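Local coordinates for protein SxtG (Microseira wollei, PDB 6U1R) that acts as an amidinotransferase of the saxitoxin biosynthetic pathway, probably moving an amidino group from a donor to an acceptor amine through a cysteine-bound intermediate, at residues 113-118 / 130-135. Sequence-based numbering, arbitrary orientation.
Sequences VDFFAS and FCAANP. With FMT (formic acid), chain C.
Phe-115, whose ring packs on the backbone of Cys-131, hydrogen-bonds through its backbone N-H to Val-113 O, N to O 2.9 Å. This bond closes an inverse gamma turn centred on Asp-114. The bond from CA to CB of Phe-115 points toward 130-135, with CG anti to its carbonyl carbon (chi1 -65°). The ring is clamped on both faces. On one, Cys-131 CA sits 3.5 Å from the centroid and only 6° off the ring normal, a CH-pi contact. On the opposite face Val-113 CG2 lies near the rim. At the end of the ring, CZ meets Ala-132 CB at 3.6 Å. At its root, Phe-115 CB is 3.5 Å from Phe-130 O. The contact is buried and joins two loops of the alpha/beta propeller fold known for amidinotransferases. A type I turn follows from Asp-114 to Ala-117, closed by Ala-117 N to Asp-114 O at 3.2 Å. The backbone N-H of Asp-114 hydrogen-bonds to O2 of a formic acid molecule, probably from the crystallisation liquor, N to O2 3.1 Å. In the partner loop, Cys-131 SG lies over the centre of the Phe-130 ring. It also accepts a hydrogen bond from the backbone N-H of Ala-133, N to SG 3.6 Å (155°). This loop leads toward the probable active site: the Phe-130 side chain is about 7 Å from that of His-264, and Asn-134 touches Cys-368, the predicted amidino-cysteine residue. Asn-134 ND2 hydrogen-bonds to Phe-362 O.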
loop_
_atom_site.group_PDB
_atom_site.type_symbol
_atom_site.label_atom_id
_atom_site.label_comp_id
_atom_site.label_asym_id
_atom_site.label_seq_id
_atom_site.Cartn_x
_atom_site.Cartn_y
_atom_site.Cartn_z
ATOM N N VAL A 113 20.408 -3.391 -2.122
ATOM C CA VAL A 113 20.079 -2.471 -3.202
ATOM C C VAL A 113 20.750 -1.146 -2.849
ATOM O O VAL A 113 21.555 -1.092 -1.913
ATOM C CB VAL A 113 18.553 -2.352 -3.369
ATOM C CG1 VAL A 113 17.964 -3.678 -3.850
ATOM C CG2 VAL A 113 17.892 -1.968 -2.047
ATOM N N ASP A 114 20.436 -0.074 -3.582
ATOM C CA ASP A 114 21.108 1.220 -3.394
ATOM C C ASP A 114 20.484 1.999 -2.234
ATOM O O ASP A 114 19.768 2.995 -2.421
ATOM C CB ASP A 114 21.023 2.068 -4.658
ATOM C CG ASP A 114 21.839 1.517 -5.810
ATOM O OD1 ASP A 114 22.745 0.679 -5.582
ATOM O OD2 ASP A 114 21.577 1.965 -6.950
ATOM N N PHE A 115 20.830 1.612 -1.009
ATOM C CA PHE A 115 20.353 2.395 0.129
ATOM C C PHE A 115 20.999 3.771 0.194
ATOM O O PHE A 115 20.442 4.674 0.834
ATOM C CB PHE A 115 20.574 1.622 1.439
ATOM C CG PHE A 115 19.753 0.379 1.518
ATOM C CD1 PHE A 115 18.378 0.459 1.723
ATOM C CD2 PHE A 115 20.334 -0.864 1.341
ATOM C CE1 PHE A 115 17.597 -0.683 1.752
ATOM C CE2 PHE A 115 19.548 -2.013 1.377
ATOM C CZ PHE A 115 18.187 -1.913 1.570
ATOM N N PHE A 116 22.155 3.965 -0.447
ATOM C CA PHE A 116 22.779 5.285 -0.420
ATOM C C PHE A 116 21.982 6.326 -1.204
ATOM O O PHE A 116 22.182 7.520 -0.988
ATOM C CB PHE A 116 24.210 5.209 -0.966
ATOM C CG PHE A 116 24.286 4.876 -2.424
ATOM C CD1 PHE A 116 24.017 5.839 -3.394
ATOM C CD2 PHE A 116 24.629 3.601 -2.840
ATOM C CE1 PHE A 116 24.083 5.522 -4.747
ATOM C CE2 PHE A 116 24.696 3.282 -4.189
ATOM C CZ PHE A 116 24.425 4.243 -5.140
ATOM N N ALA A 117 21.114 5.916 -2.119
ATOM C CA ALA A 117 20.473 6.881 -3.007
ATOM C C ALA A 117 19.459 7.750 -2.260
ATOM O O ALA A 117 18.704 7.271 -1.406
ATOM C CB ALA A 117 19.800 6.155 -4.163
ATOM N N SER A 118 19.457 9.044 -2.587
ATOM C CA SER A 118 18.442 9.968 -2.089
ATOM C C SER A 118 17.101 9.715 -2.790
ATOM O O SER A 118 17.026 9.074 -3.844
ATOM C CB SER A 118 18.875 11.418 -2.321
ATOM O OG SER A 118 18.968 11.680 -3.711
ATOM N N PHE A 130 17.727 3.402 4.619
ATOM C CA PHE A 130 18.301 2.805 5.822
ATOM C C PHE A 130 19.056 1.559 5.388
ATOM O O PHE A 130 20.214 1.667 4.937
ATOM C CB PHE A 130 17.187 2.557 6.865
ATOM C CG PHE A 130 17.642 1.837 8.143
ATOM C CD1 PHE A 130 18.844 2.150 8.759
ATOM C CD2 PHE A 130 16.833 0.860 8.732
ATOM C CE1 PHE A 130 19.255 1.498 9.925
ATOM C CE2 PHE A 130 17.232 0.204 9.927
ATOM C CZ PHE A 130 18.438 0.522 10.513
ATOM N N CYS A 131 18.443 0.377 5.414
ATOM C CA CYS A 131 19.112 -0.884 5.081
ATOM C C CYS A 131 18.054 -1.989 5.058
ATOM O O CYS A 131 16.869 -1.757 5.341
ATOM C CB CYS A 131 20.244 -1.202 6.076
ATOM S SG CYS A 131 19.736 -1.640 7.746
ATOM N N ALA A 132 18.487 -3.206 4.736
ATOM C CA ALA A 132 17.592 -4.359 4.720
ATOM C C ALA A 132 17.969 -5.374 5.799
ATOM O O ALA A 132 17.805 -6.582 5.618
ATOM C CB ALA A 132 17.578 -5.016 3.341
ATOM N N ALA A 133 18.427 -4.888 6.952
ATOM C CA ALA A 133 18.813 -5.758 8.053
ATOM C C ALA A 133 17.611 -6.300 8.824
ATOM O O ALA A 133 17.726 -7.353 9.464
ATOM C CB ALA A 133 19.754 -5.007 9.008
ATOM N N ASN A 134 16.448 -5.646 8.753
ATOM C CA ASN A 134 15.313 -5.963 9.626
ATOM C C ASN A 134 14.052 -6.238 8.810
ATOM O O ASN A 134 13.123 -5.423 8.805
ATOM C CB ASN A 134 15.039 -4.811 10.594
ATOM C CG ASN A 134 16.213 -4.493 11.507
ATOM O OD1 ASN A 134 16.377 -5.120 12.543
ATOM N ND2 ASN A 134 17.010 -3.505 11.145
ATOM N N PRO A 135 13.966 -7.393 8.136
ATOM C CA PRO A 135 12.714 -7.740 7.438
ATOM C C PRO A 135 11.472 -7.671 8.326
ATOM O O PRO A 135 10.367 -7.365 7.835
ATOM C CB PRO A 135 12.951 -9.184 6.957
ATOM C CG PRO A 135 14.363 -9.490 7.198
ATOM C CD PRO A 135 14.947 -8.488 8.131
HETATM C C FMT C . 17.509 -0.222 -6.366
HETATM O O1 FMT C . 17.116 -1.345 -6.662
HETATM O O2 FMT C . 18.689 -0.065 -6.085
#